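Local coordinates for endo alpha-1,4 polygalactosaminidase (Neosartorya fumigata, PDB 6OJ1), which cleaves alpha-1,4-linked galactosamine polymers at internal positions, as a (beta/alpha)-barrel glycoside hydrolase of family GH114, and disrupts microbial biofilms, at residues V219-G224 with A259-V264; D191-V196 with C214-V219; S168-L173 with K198-S203; A32-A37 with K81-F86; A176-A179 with S183-L186. All blocks are in the same frame, centred on the assembly; numbering follows the deposited sequence.

Contact 1. Residues V219-G224 with A259-V264; sequences VFPQNG and ANFSTV. With NAG (2-acetamido-2-deoxy-beta-D-glucopyranose), chain F.
CG of Asn260 stands anti to the carbonyl carbon and beside the backbone N (chi1 -79°), while its CB touches CB of Pro221 at 3.7 Å. The amide nitrogen continues outward into sugar: ND2 of Asn260 is bonded covalently to C1 of the N-acetylglucosamine at 1.4 Å, within an Asn-Phe-Ser sequon. O6 of the same sugar reaches back to the carbonyl O of Pro221 in a weak hydrogen bond of 3.2 Å. Deeper in, CE1 of Phe261 comes within 4.4 Å of CG of Pro221 at an oblique approach, while Phe255 meets the Phe261 ring edge-to-face.

In the (beta/alpha) barrel, the contact sets the short helix 219-222 against the start of strand 261-266, and Pro221 and Phe261 both rest on Val227 of the intervening strand 227-231. That helix ends in a Schellman motif, with Gly224 at positive phi as its C-prime residue and N of Gly224 bonded to O of Pro221 at 2.9 Å. Beside it, ND2 of Asn223 turns back to O of Val219 in a nearly straight bond (2.7 Å, 174°).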
# COMPACT_ATOMS: atom_id res chain seq x y z
N VAL A 219 3.17 2.93 -16.36
CA VAL A 219 3.36 4.38 -16.49
C VAL A 219 4.15 4.96 -15.32
O VAL A 219 4.78 6.01 -15.46
CB VAL A 219 1.98 5.08 -16.66
CG1 VAL A 219 1.10 4.88 -15.43
CG2 VAL A 219 2.17 6.56 -16.93
N PHE A 220 4.17 4.27 -14.17
CA PHE A 220 4.96 4.79 -13.05
C PHE A 220 6.45 4.77 -13.38
O PHE A 220 7.08 5.84 -13.34
CB PHE A 220 4.63 4.03 -11.76
CG PHE A 220 3.36 4.50 -11.09
CD1 PHE A 220 2.13 3.99 -11.47
CD2 PHE A 220 3.41 5.48 -10.10
CE1 PHE A 220 0.96 4.42 -10.87
CE2 PHE A 220 2.24 5.92 -9.48
CZ PHE A 220 1.02 5.39 -9.86
N PRO A 221 7.06 3.63 -13.74
CA PRO A 221 8.49 3.68 -14.09
C PRO A 221 8.77 4.48 -15.35
O PRO A 221 9.86 5.06 -15.46
CB PRO A 221 8.87 2.20 -14.25
CG PRO A 221 7.59 1.48 -14.43
CD PRO A 221 6.58 2.24 -13.65
N GLN A 222 7.82 4.56 -16.28
CA GLN A 222 7.99 5.45 -17.42
C GLN A 222 8.13 6.90 -16.98
O GLN A 222 8.71 7.71 -17.72
CB GLN A 222 6.80 5.28 -18.39
CG GLN A 222 6.77 3.91 -19.08
CD GLN A 222 5.45 3.60 -19.79
OE1 GLN A 222 4.53 4.42 -19.82
NE2 GLN A 222 5.37 2.41 -20.38
N ASN A 223 7.64 7.24 -15.79
CA ASN A 223 7.83 8.56 -15.20
C ASN A 223 8.80 8.53 -14.02
O ASN A 223 8.74 9.41 -13.15
CB ASN A 223 6.49 9.15 -14.79
CG ASN A 223 5.63 9.52 -15.98
OD1 ASN A 223 5.68 10.65 -16.47
ND2 ASN A 223 4.87 8.55 -16.47
N GLY A 224 9.69 7.54 -13.97
CA GLY A 224 10.71 7.52 -12.94
C GLY A 224 10.26 7.08 -11.57
O GLY A 224 10.95 7.36 -10.59
N ALA A 259 11.36 -5.74 -15.92
CA ALA A 259 12.66 -5.34 -15.40
C ALA A 259 12.59 -4.02 -14.63
O ALA A 259 13.51 -3.71 -13.87
CB ALA A 259 13.67 -5.23 -16.55
N ASN A 260 11.52 -3.24 -14.81
CA ASN A 260 11.35 -2.00 -14.08
C ASN A 260 10.41 -2.13 -12.88
O ASN A 260 10.32 -1.19 -12.09
CB ASN A 260 10.84 -0.89 -15.02
CG ASN A 260 11.97 -0.28 -15.87
OD1 ASN A 260 13.14 -0.49 -15.59
ND2 ASN A 260 11.61 0.47 -16.90
N PHE A 261 9.75 -3.28 -12.70
CA PHE A 261 8.90 -3.50 -11.53
C PHE A 261 9.72 -4.11 -10.40
O PHE A 261 10.61 -4.93 -10.63
CB PHE A 261 7.74 -4.44 -11.86
CG PHE A 261 6.63 -3.81 -12.69
CD1 PHE A 261 6.91 -3.08 -13.83
CD2 PHE A 261 5.30 -3.98 -12.33
CE1 PHE A 261 5.88 -2.52 -14.59
CE2 PHE A 261 4.27 -3.42 -13.08
CZ PHE A 261 4.57 -2.69 -14.21
N SER A 262 9.42 -3.69 -9.17
CA SER A 262 10.07 -4.24 -7.98
C SER A 262 9.18 -5.36 -7.46
O SER A 262 8.29 -5.13 -6.64
CB SER A 262 10.29 -3.16 -6.93
OG SER A 262 11.16 -2.16 -7.45
N THR A 263 9.42 -6.57 -7.94
CA THR A 263 8.51 -7.67 -7.67
C THR A 263 8.91 -8.40 -6.39
O THR A 263 10.09 -8.65 -6.15
CB THR A 263 8.48 -8.65 -8.85
OG1 THR A 263 8.01 -7.96 -10.02
CG2 THR A 263 7.55 -9.82 -8.54
N VAL A 264 7.90 -8.71 -5.57
CA VAL A 264 8.04 -9.71 -4.50
C VAL A 264 7.00 -10.80 -4.73
O VAL A 264 5.86 -10.53 -5.13
CB VAL A 264 7.87 -9.11 -3.09
CG1 VAL A 264 9.11 -8.32 -2.71
CG2 VAL A 264 6.60 -8.24 -3.00
C1 NAG F . 12.64 1.07 -17.70
C2 NAG F . 12.55 0.66 -19.19
C3 NAG F . 13.53 1.47 -20.05
C4 NAG F . 13.40 2.96 -19.77
C5 NAG F . 13.58 3.20 -18.28
C6 NAG F . 13.49 4.66 -17.89
C7 NAG F . 11.99 -1.61 -19.97
C8 NAG F . 12.43 -3.04 -20.02
N2 NAG F . 12.81 -0.77 -19.33
O3 NAG F . 13.26 1.21 -21.42
O4 NAG F . 14.36 3.69 -20.52
O5 NAG F . 12.55 2.50 -17.57
O6 NAG F . 12.15 5.08 -17.68
O7 NAG F . 10.94 -1.23 -20.47

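Contact 2. Residues D191-V196 with C214-V219. With NAG (2-acetamido-2-deoxy-beta-D-glucopyranose), chain E; NAG (2-acetamido-2-deoxy-beta-D-glucopyranose), chain B.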
# COMPACT_ATOMS: atom_id res chain seq x y z
N ASP A 191 -7.40 2.77 -12.56
CA ASP A 191 -8.24 3.68 -13.36
C ASP A 191 -7.99 5.15 -13.05
O ASP A 191 -8.23 6.01 -13.91
CB ASP A 191 -9.72 3.36 -13.16
CG ASP A 191 -10.12 2.06 -13.81
OD1 ASP A 191 -9.92 1.92 -15.03
OD2 ASP A 191 -10.63 1.17 -13.09
N ILE A 192 -7.53 5.47 -11.83
CA ILE A 192 -7.37 6.87 -11.43
C ILE A 192 -5.93 7.35 -11.50
O ILE A 192 -5.65 8.50 -11.11
CB ILE A 192 -7.94 7.15 -10.01
CG1 ILE A 192 -7.10 6.51 -8.90
CG2 ILE A 192 -9.41 6.72 -9.91
CD1 ILE A 192 -7.44 7.02 -7.49
N ILE A 193 -5.01 6.52 -12.01
CA ILE A 193 -3.60 6.91 -12.09
C ILE A 193 -3.40 8.31 -12.69
O ILE A 193 -2.67 9.11 -12.08
CB ILE A 193 -2.80 5.84 -12.83
CG1 ILE A 193 -2.63 4.57 -11.98
CG2 ILE A 193 -1.43 6.41 -13.25
CD1 ILE A 193 -2.13 3.40 -12.85
N PRO A 194 -3.97 8.65 -13.86
CA PRO A 194 -3.67 9.96 -14.45
C PRO A 194 -3.97 11.13 -13.54
O PRO A 194 -3.30 12.16 -13.63
CB PRO A 194 -4.59 10.00 -15.69
CG PRO A 194 -4.82 8.59 -16.02
CD PRO A 194 -4.87 7.86 -14.71
N SER A 195 -4.94 10.98 -12.65
CA SER A 195 -5.43 12.09 -11.84
C SER A 195 -4.69 12.26 -10.52
O SER A 195 -4.92 13.27 -9.84
CB SER A 195 -6.91 11.91 -11.55
OG SER A 195 -7.65 12.01 -12.75
N VAL A 196 -3.82 11.31 -10.14
CA VAL A 196 -3.12 11.37 -8.86
C VAL A 196 -1.61 11.18 -9.01
O VAL A 196 -0.86 11.43 -8.05
CB VAL A 196 -3.66 10.33 -7.86
CG1 VAL A 196 -5.16 10.53 -7.61
CG2 VAL A 196 -3.32 8.86 -8.31
N CYS A 214 -0.53 -5.20 -16.21
CA CYS A 214 0.70 -4.55 -15.79
C CYS A 214 1.03 -3.34 -16.66
O CYS A 214 1.70 -2.41 -16.20
CB CYS A 214 1.87 -5.53 -15.77
SG CYS A 214 1.76 -6.87 -14.53
N ASP A 215 0.55 -3.33 -17.92
CA ASP A 215 0.72 -2.15 -18.76
C ASP A 215 0.09 -0.91 -18.14
O ASP A 215 0.59 0.20 -18.34
CB ASP A 215 0.12 -2.39 -20.14
CG ASP A 215 0.96 -3.30 -20.99
OD1 ASP A 215 2.20 -3.09 -21.02
OD2 ASP A 215 0.39 -4.21 -21.62
N THR A 216 -1.00 -1.08 -17.40
CA THR A 216 -1.63 0.07 -16.76
C THR A 216 -0.68 0.72 -15.77
O THR A 216 -0.56 1.94 -15.71
CB THR A 216 -2.94 -0.36 -16.09
OG1 THR A 216 -3.87 -0.79 -17.09
CG2 THR A 216 -3.55 0.81 -15.31
N TYR A 217 0.02 -0.10 -14.99
CA TYR A 217 0.88 0.39 -13.92
C TYR A 217 2.28 0.74 -14.40
O TYR A 217 3.01 1.43 -13.66
CB TYR A 217 0.91 -0.65 -12.80
CG TYR A 217 -0.47 -0.83 -12.21
CD1 TYR A 217 -0.92 -0.01 -11.18
CD2 TYR A 217 -1.36 -1.78 -12.73
CE1 TYR A 217 -2.19 -0.15 -10.65
CE2 TYR A 217 -2.64 -1.92 -12.21
CZ TYR A 217 -3.04 -1.10 -11.17
OH TYR A 217 -4.31 -1.21 -10.64
N ALA A 218 2.66 0.33 -15.61
CA ALA A 218 3.98 0.62 -16.15
C ALA A 218 4.21 2.10 -16.39
O ALA A 218 5.36 2.50 -16.61
CB ALA A 218 4.20 -0.16 -17.45
N VAL A 219 3.17 2.93 -16.36
CA VAL A 219 3.36 4.38 -16.49
C VAL A 219 4.15 4.96 -15.32
O VAL A 219 4.78 6.01 -15.46
CB VAL A 219 1.98 5.08 -16.66
CG1 VAL A 219 1.10 4.88 -15.43
CG2 VAL A 219 2.17 6.56 -16.93
C1 NAG E . -6.40 15.40 -14.15
C2 NAG E . -7.18 14.46 -15.06
C3 NAG E . -6.21 13.54 -15.81
C4 NAG E . -5.14 14.34 -16.55
C5 NAG E . -4.51 15.39 -15.62
C6 NAG E . -3.58 16.35 -16.32
C7 NAG E . -9.45 14.05 -14.21
C8 NAG E . -10.34 13.15 -13.41
N2 NAG E . -8.17 13.68 -14.32
O3 NAG E . -6.96 12.74 -16.72
O4 NAG E . -4.03 13.49 -16.85
O5 NAG E . -5.51 16.18 -14.95
O6 NAG E . -2.27 15.81 -16.41
O7 NAG E . -9.88 15.07 -14.74
C1 NAG B . -4.96 18.61 -10.94
C2 NAG B . -5.54 17.33 -10.30
C3 NAG B . -6.00 16.34 -11.38
C4 NAG B . -6.93 17.03 -12.38
C5 NAG B . -6.22 18.25 -12.96
C6 NAG B . -7.04 19.01 -13.97
C7 NAG B . -3.40 16.17 -9.75
C8 NAG B . -2.57 15.60 -8.63
N2 NAG B . -4.58 16.71 -9.39
O3 NAG B . -6.67 15.26 -10.74
O4 NAG B . -7.39 16.18 -13.43
O5 NAG B . -5.90 19.16 -11.89
O6 NAG B . -7.99 19.87 -13.36
O7 NAG B . -3.02 16.14 -10.92
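Two short, weakly bonded helical turns face each other here, nearest at Ile193 and Tyr217, whose CA atoms are 8.1 Å apart, too far for the backbones to touch, so side chains bridge the gap. Ile193 does most of this work. Its CG1 branch lies anti to the carbonyl carbon and runs on extended (chi2 166°), which carries CD1 across to the other turn. There CD1 sits 3.6 Å from the carbonyl O of Thr216 and 3.8 Å from that residue's CG2, the two side chains crossing at a slant. The same methyl comes obliquely to the Tyr217 ring, 4.0 Å from CD1 of Tyr217. The second branch is aimed elsewhere: CG2 of Ile193 meets CG1 of Val219 tip to tip at 3.7 Å.

Around this group, Ile193 also leans on Leu186 of strand 183-187, Tyr217 packs against strand 202-206, and Cys214 is tied by a disulfide to Cys208. The far side of turn 193-196 faces a glycan: the carbonyl O of Ser195 receives a 2.8 Å hydrogen bond from O3 of one N-acetylglucosamine and another from ND2 of Asn171. Between the turns themselves the chemistry is methyl against methyl, ring and carbonyl, which suggests that shape and dispersion hold the two turns together here.

Contact 3. Residues S168-L173 with K198-S203; sequences SFVNFL and KNMQWS. With NAG (2-acetamido-2-deoxy-beta-D-glucopyranose), chain B.
Val170 and Met200, both buried, form the close-packed part of this contact; Asn171 with Asn199 makes its polar part, and there Asn171 is partly exposed and faces sugar. CE of Met200 presses on CG1 of Val170 at 3.6 Å, the two side chains crossing at about a right angle. Bends at chi2 (-62°) and chi3 bring the thioether back toward the helix, where Met200 also meets Ala174; Leu186 of strand 183-187 lies against it too.

One step along, packing gives way to a single bond. ND2 of Asn199 donates to OD1 of Asn171 at 3.1 Å with an N-H...O angle of 164°. The donor stands 35° above the carbonyl plane of Asn171, although the bond leaves Asn199 in its own amide plane. Asn199 is held from further directions: ND2 also reaches OD1 of Asn175, and OD1 accepts from N of Thr30. Beyond Asn171 lies carbohydrate, with methyl C8 of an N-acetylglucosamine 3.3 Å from OD1 of Asn171, a contact rather than a bond.

An outer helix, 163-179, packed in this way against the approach to a barrel strand, 202-206, fits a (beta/alpha) barrel.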
# COMPACT_ATOMS: atom_id res chain seq x y z
N SER A 168 -10.11 12.69 -5.18
CA SER A 168 -10.09 13.73 -4.15
C SER A 168 -9.40 13.22 -2.89
O SER A 168 -8.56 13.91 -2.31
CB SER A 168 -11.53 14.17 -3.83
OG SER A 168 -11.57 15.03 -2.69
N PHE A 169 -9.76 12.01 -2.47
CA PHE A 169 -9.25 11.43 -1.23
C PHE A 169 -7.76 11.16 -1.32
O PHE A 169 -7.00 11.50 -0.40
CB PHE A 169 -10.03 10.15 -0.93
CG PHE A 169 -9.70 9.50 0.40
CD1 PHE A 169 -9.82 10.20 1.60
CD2 PHE A 169 -9.32 8.17 0.44
CE1 PHE A 169 -9.54 9.57 2.83
CE2 PHE A 169 -9.06 7.53 1.65
CZ PHE A 169 -9.18 8.24 2.84
N VAL A 170 -7.32 10.56 -2.43
CA VAL A 170 -5.91 10.22 -2.58
C VAL A 170 -5.07 11.49 -2.63
O VAL A 170 -4.01 11.57 -2.00
CB VAL A 170 -5.71 9.33 -3.82
CG1 VAL A 170 -4.24 9.30 -4.23
CG2 VAL A 170 -6.24 7.90 -3.55
N ASN A 171 -5.53 12.52 -3.34
CA ASN A 171 -4.75 13.75 -3.38
C ASN A 171 -4.75 14.44 -2.02
O ASN A 171 -3.74 15.04 -1.63
CB ASN A 171 -5.25 14.67 -4.49
CG ASN A 171 -4.72 14.26 -5.85
OD1 ASN A 171 -3.54 13.93 -5.99
ND2 ASN A 171 -5.58 14.28 -6.86
N PHE A 172 -5.87 14.35 -1.28
CA PHE A 172 -5.92 14.84 0.09
C PHE A 172 -4.89 14.13 0.97
O PHE A 172 -4.15 14.77 1.72
CB PHE A 172 -7.33 14.63 0.65
CG PHE A 172 -7.42 14.62 2.15
CD1 PHE A 172 -7.52 15.80 2.86
CD2 PHE A 172 -7.45 13.41 2.85
CE1 PHE A 172 -7.62 15.79 4.25
CE2 PHE A 172 -7.55 13.39 4.23
CZ PHE A 172 -7.64 14.59 4.93
N LEU A 173 -4.86 12.79 0.90
CA LEU A 173 -3.87 12.03 1.65
C LEU A 173 -2.45 12.40 1.25
O LEU A 173 -1.57 12.52 2.11
CB LEU A 173 -4.09 10.53 1.45
CG LEU A 173 -5.39 9.91 1.99
CD1 LEU A 173 -5.46 8.44 1.56
CD2 LEU A 173 -5.47 10.02 3.52
N LYS A 198 0.95 12.66 -10.27
CA LYS A 198 1.90 13.73 -9.97
C LYS A 198 2.16 13.86 -8.48
O LYS A 198 3.22 14.36 -8.07
CB LYS A 198 1.40 15.07 -10.53
CG LYS A 198 1.39 15.14 -12.04
CD LYS A 198 0.85 16.49 -12.50
N ASN A 199 1.21 13.43 -7.65
CA ASN A 199 1.33 13.49 -6.20
C ASN A 199 1.92 12.20 -5.62
O ASN A 199 2.17 12.14 -4.41
CB ASN A 199 -0.04 13.75 -5.56
CG ASN A 199 -0.10 15.07 -4.80
OD1 ASN A 199 0.93 15.65 -4.44
ND2 ASN A 199 -1.32 15.55 -4.54
N MET A 200 2.12 11.17 -6.45
CA MET A 200 2.55 9.85 -5.98
C MET A 200 4.05 9.68 -6.14
O MET A 200 4.64 10.18 -7.10
CB MET A 200 1.84 8.73 -6.76
CG MET A 200 0.31 8.70 -6.67
SD MET A 200 -0.31 8.45 -5.00
CE MET A 200 -0.71 10.15 -4.55
N GLN A 201 4.67 8.95 -5.21
CA GLN A 201 6.07 8.57 -5.37
C GLN A 201 6.24 7.14 -5.86
O GLN A 201 7.36 6.76 -6.25
CB GLN A 201 6.84 8.77 -4.06
CG GLN A 201 7.16 10.25 -3.71
CD GLN A 201 5.93 11.09 -3.51
OE1 GLN A 201 5.19 10.92 -2.54
NE2 GLN A 201 5.70 12.04 -4.41
N TRP A 202 5.18 6.33 -5.87
CA TRP A 202 5.24 4.96 -6.37
C TRP A 202 3.82 4.46 -6.57
O TRP A 202 2.84 5.11 -6.19
CB TRP A 202 5.96 4.02 -5.40
CG TRP A 202 5.33 4.01 -4.03
CD1 TRP A 202 4.20 3.34 -3.63
CD2 TRP A 202 5.79 4.72 -2.87
NE1 TRP A 202 3.94 3.59 -2.30
CE2 TRP A 202 4.90 4.44 -1.81
CE3 TRP A 202 6.88 5.58 -2.63
CZ2 TRP A 202 5.06 4.97 -0.53
CZ3 TRP A 202 7.04 6.10 -1.35
CH2 TRP A 202 6.13 5.80 -0.33
N SER A 203 3.73 3.26 -7.14
CA SER A 203 2.55 2.41 -7.12
C SER A 203 2.86 1.18 -6.27
O SER A 203 3.95 0.63 -6.34
CB SER A 203 2.19 1.96 -8.55
OG SER A 203 1.31 0.85 -8.53
C1 NAG B . -4.96 18.61 -10.94
C2 NAG B . -5.54 17.33 -10.30
C3 NAG B . -6.00 16.34 -11.38
C4 NAG B . -6.93 17.03 -12.38
C5 NAG B . -6.22 18.25 -12.96
C6 NAG B . -7.04 19.01 -13.97
C7 NAG B . -3.40 16.17 -9.75
C8 NAG B . -2.57 15.60 -8.63
N2 NAG B . -4.58 16.71 -9.39
O3 NAG B . -6.67 15.26 -10.74
O4 NAG B . -7.39 16.18 -13.43
O5 NAG B . -5.90 19.16 -11.89
O6 NAG B . -7.99 19.87 -13.36
O7 NAG B . -3.02 16.14 -10.92

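Contact 4. Residues A32-A37 with K81-F86; sequences AKWQPA and KVICYF
Beside the Trp34 ring, which packs on Lys81 and Ile83, the amide nitrogen NE2 of Gln35 is gripped by two carbonyls. It bonds O of Pro36 at 3.0 Å, nearly straight (173°) and along a lone pair in the carbonyl plane, and it also reaches O of Gln201. Both bonds tie Gln35, the residue next to Trp34, to carbonyls.

The indole is sandwiched. Trp34 lays one face on the aliphatic chain of Lys81, its chi1 of 171° turning CG opposite the backbone N, and the lysine runs across it in the opposite sense: CB of Lys81 is 3.5 Å from CZ2 of Trp34, and CE lies over the five-membered ring of Trp34, 4.0 Å from its centroid and 16° off the normal, as a CH-pi contact. The ammonium adds little, NZ of Lys81 being 5.3 Å from that centroid, at most a weak cation-pi attraction. CD of Pro36 lies over the opposite face, toward its rim, 3.6 Å above the Trp34 plane. Ile83 meets the edge instead, its CG1 in the ring plane and 3.8 Å from CH2 of Trp34.

The loop thus lies across the start of several barrel strands: Trp34 touches Ile59 of strand 59-63 and its ring meets that of Trp202 in strand 202-206, while on strand 81-87 Val82 packs against helix 69-77.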
# COMPACT_ATOMS: atom_id res chain seq x y z
N ALA A 32 7.49 15.65 -2.48
CA ALA A 32 8.10 14.82 -1.46
C ALA A 32 9.61 14.83 -1.64
O ALA A 32 10.12 14.92 -2.76
CB ALA A 32 7.57 13.38 -1.51
N LYS A 33 10.34 14.79 -0.53
CA LYS A 33 11.79 14.80 -0.63
C LYS A 33 12.36 13.42 -0.96
O LYS A 33 13.38 13.33 -1.65
CB LYS A 33 12.40 15.35 0.66
CG LYS A 33 12.10 16.82 0.89
CD LYS A 33 13.07 17.42 1.89
N TRP A 34 11.72 12.34 -0.49
CA TRP A 34 12.20 10.99 -0.76
C TRP A 34 11.47 10.42 -1.97
O TRP A 34 10.27 10.11 -1.90
CB TRP A 34 12.02 10.07 0.45
CG TRP A 34 12.30 8.63 0.11
CD1 TRP A 34 13.38 8.14 -0.58
CD2 TRP A 34 11.49 7.49 0.43
NE1 TRP A 34 13.29 6.77 -0.70
CE2 TRP A 34 12.14 6.35 -0.10
CE3 TRP A 34 10.27 7.32 1.11
CZ2 TRP A 34 11.62 5.06 0.04
CZ3 TRP A 34 9.76 6.04 1.25
CH2 TRP A 34 10.43 4.93 0.71
N GLN A 35 12.19 10.28 -3.08
CA GLN A 35 11.67 9.62 -4.28
C GLN A 35 12.51 8.38 -4.55
O GLN A 35 13.60 8.48 -5.16
CB GLN A 35 11.70 10.55 -5.49
CG GLN A 35 11.29 9.87 -6.79
CD GLN A 35 9.88 9.28 -6.75
OE1 GLN A 35 8.90 10.02 -6.80
NE2 GLN A 35 9.79 7.95 -6.66
N PRO A 36 12.07 7.19 -4.13
CA PRO A 36 12.85 5.97 -4.39
C PRO A 36 13.01 5.71 -5.88
O PRO A 36 12.17 6.10 -6.70
CB PRO A 36 12.04 4.88 -3.70
CG PRO A 36 10.61 5.43 -3.68
CD PRO A 36 10.80 6.91 -3.44
N ALA A 37 14.11 5.04 -6.23
CA ALA A 37 14.40 4.81 -7.64
C ALA A 37 13.58 3.65 -8.18
O ALA A 37 13.18 2.75 -7.45
CB ALA A 37 15.89 4.54 -7.84
N LYS A 81 14.76 2.31 4.09
CA LYS A 81 13.61 3.20 4.17
C LYS A 81 12.39 2.40 4.62
O LYS A 81 12.24 1.22 4.29
CB LYS A 81 13.34 3.86 2.82
CG LYS A 81 14.43 4.85 2.36
CD LYS A 81 14.38 6.17 3.13
CE LYS A 81 15.39 7.19 2.61
NZ LYS A 81 16.78 6.77 2.92
N VAL A 82 11.51 3.06 5.38
CA VAL A 82 10.34 2.39 5.95
C VAL A 82 9.07 3.06 5.43
O VAL A 82 8.86 4.26 5.64
CB VAL A 82 10.37 2.40 7.49
CG1 VAL A 82 9.16 1.62 8.03
CG2 VAL A 82 11.68 1.81 8.01
N ILE A 83 8.24 2.28 4.75
CA ILE A 83 6.91 2.68 4.33
C ILE A 83 5.94 2.08 5.34
O ILE A 83 6.05 0.90 5.67
CB ILE A 83 6.59 2.19 2.91
CG1 ILE A 83 7.51 2.84 1.88
CG2 ILE A 83 5.12 2.48 2.53
CD1 ILE A 83 7.34 2.29 0.45
N CYS A 84 5.00 2.89 5.82
CA CYS A 84 4.07 2.45 6.85
C CYS A 84 2.70 2.25 6.21
O CYS A 84 2.09 3.21 5.71
CB CYS A 84 4.01 3.47 7.98
SG CYS A 84 5.59 3.44 8.90
N TYR A 85 2.26 1.01 6.21
CA TYR A 85 0.97 0.60 5.66
C TYR A 85 -0.16 0.96 6.62
O TYR A 85 -0.06 0.74 7.83
CB TYR A 85 0.98 -0.92 5.41
CG TYR A 85 -0.40 -1.50 5.18
CD1 TYR A 85 -1.20 -1.90 6.25
CD2 TYR A 85 -0.92 -1.60 3.90
CE1 TYR A 85 -2.50 -2.40 6.05
CE2 TYR A 85 -2.19 -2.09 3.68
CZ TYR A 85 -2.98 -2.49 4.76
OH TYR A 85 -4.26 -2.97 4.55
N PHE A 86 -1.27 1.46 6.08
CA PHE A 86 -2.51 1.51 6.85
C PHE A 86 -3.66 1.52 5.86
O PHE A 86 -3.47 1.77 4.67
CB PHE A 86 -2.57 2.74 7.77
CG PHE A 86 -2.73 4.06 7.03
CD1 PHE A 86 -1.62 4.76 6.56
CD2 PHE A 86 -4.00 4.63 6.86
CE1 PHE A 86 -1.77 5.98 5.89
CE2 PHE A 86 -4.15 5.84 6.20
CZ PHE A 86 -3.04 6.53 5.73

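Contact 5. Residues A176-A179 with S183-L186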
# COMPACT_ATOMS: atom_id res chain seq x y z
N ALA A 176 -1.44 15.79 2.62
CA ALA A 176 -1.26 15.68 4.07
C ALA A 176 0.02 14.93 4.42
O ALA A 176 0.73 15.31 5.37
CB ALA A 176 -2.45 14.95 4.69
N ALA A 177 0.31 13.85 3.70
CA ALA A 177 1.56 13.13 3.93
C ALA A 177 2.76 14.02 3.60
O ALA A 177 3.72 14.09 4.37
CB ALA A 177 1.60 11.85 3.08
N HIS A 178 2.71 14.71 2.46
CA HIS A 178 3.84 15.56 2.11
C HIS A 178 4.03 16.68 3.12
O HIS A 178 5.16 17.07 3.40
CB HIS A 178 3.67 16.13 0.70
CG HIS A 178 3.66 15.10 -0.38
ND1 HIS A 178 3.10 15.32 -1.63
CD2 HIS A 178 4.14 13.83 -0.41
CE1 HIS A 178 3.23 14.23 -2.36
NE2 HIS A 178 3.86 13.31 -1.65
N ALA A 179 2.93 17.16 3.71
CA ALA A 179 3.03 18.22 4.71
C ALA A 179 3.71 17.72 5.97
O ALA A 179 4.27 18.52 6.73
CB ALA A 179 1.64 18.75 5.07
N SER A 183 6.57 10.49 2.05
CA SER A 183 6.17 10.10 0.71
C SER A 183 4.93 9.21 0.77
O SER A 183 4.51 8.75 1.84
CB SER A 183 7.33 9.39 0.01
OG SER A 183 8.46 10.25 -0.02
N ILE A 184 4.33 8.99 -0.39
CA ILE A 184 3.07 8.26 -0.51
C ILE A 184 3.04 7.59 -1.88
O ILE A 184 3.75 7.98 -2.80
CB ILE A 184 1.86 9.20 -0.33
CG1 ILE A 184 0.58 8.40 -0.08
CG2 ILE A 184 1.71 10.13 -1.55
CD1 ILE A 184 -0.60 9.31 0.37
N GLY A 185 2.20 6.56 -2.01
CA GLY A 185 1.98 5.95 -3.31
C GLY A 185 0.54 5.49 -3.46
O GLY A 185 -0.22 5.46 -2.49
N LEU A 186 0.20 5.11 -4.69
CA LEU A 186 -1.14 4.64 -5.04
C LEU A 186 -1.21 3.12 -4.94
O LEU A 186 -0.45 2.42 -5.62
CB LEU A 186 -1.52 5.10 -6.45
CG LEU A 186 -2.92 4.67 -6.87
CD1 LEU A 186 -3.97 5.41 -6.01
CD2 LEU A 186 -3.15 4.94 -8.36
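The beta-alpha-beta unit made of strand 144-148, helix 163-179 and strand 183-187 is a repeating element of the (beta/alpha) barrel, and this contact closes its second half, where the last turn of the helix meets the strand that follows after three intervening residues. Ile184 points toward the helix and takes two partners with its two branches. CG1 is anti to the backbone N (chi1 -165°), and this sends CD1 to CB of Ala177 at 4.3 Å. The other branch, CG2, meets NE2 of His178 at 3.8 Å, obliquely to the ring, the two side chains crossing at about a right angle.

That van der Waals touch is not what holds the imidazole. ND1 of His178 is hydrogen-bonded to OG1 of Thr30, and NE2 to OE1 of Gln201; with both nitrogens engaged, the ring is fixed in rotation. The same OE1 of Gln201 accepts from the backbone N of Ile184, joining helix end and strand through one oxygen. CB of Ser183 points away from the helix, and its OG bonds O of Trp34. Its CA instead lies at the edge of the histidine, near the ring plane, 4.4 Å from CD2 of His178.

In the fold
Along the chain, contact 4 comes first. Contact 5 is nested within the loop that contact 3 closes, contact 2 interleaves with contact 3, and contact 1 follows contact 2, with Val219 common to both. Contacts 3 and 5 are the nearest, their centres about 6 Å apart; both use helix 163-179, and their strands 183-187 and 202-206 adjoin in the barrel sheet. Contact 4, whose centre is about 8 Å from that of contact 5, adds strand 81-87. Phe220 packs on Ser203 of contact 3 and Ile193 of contact 2, while Pro221 reaches Phe261 of strand 261-266. Four of the five set a helix or loop against barrel strands or their approaches; contact 2 joins two helical turns outside the sheet.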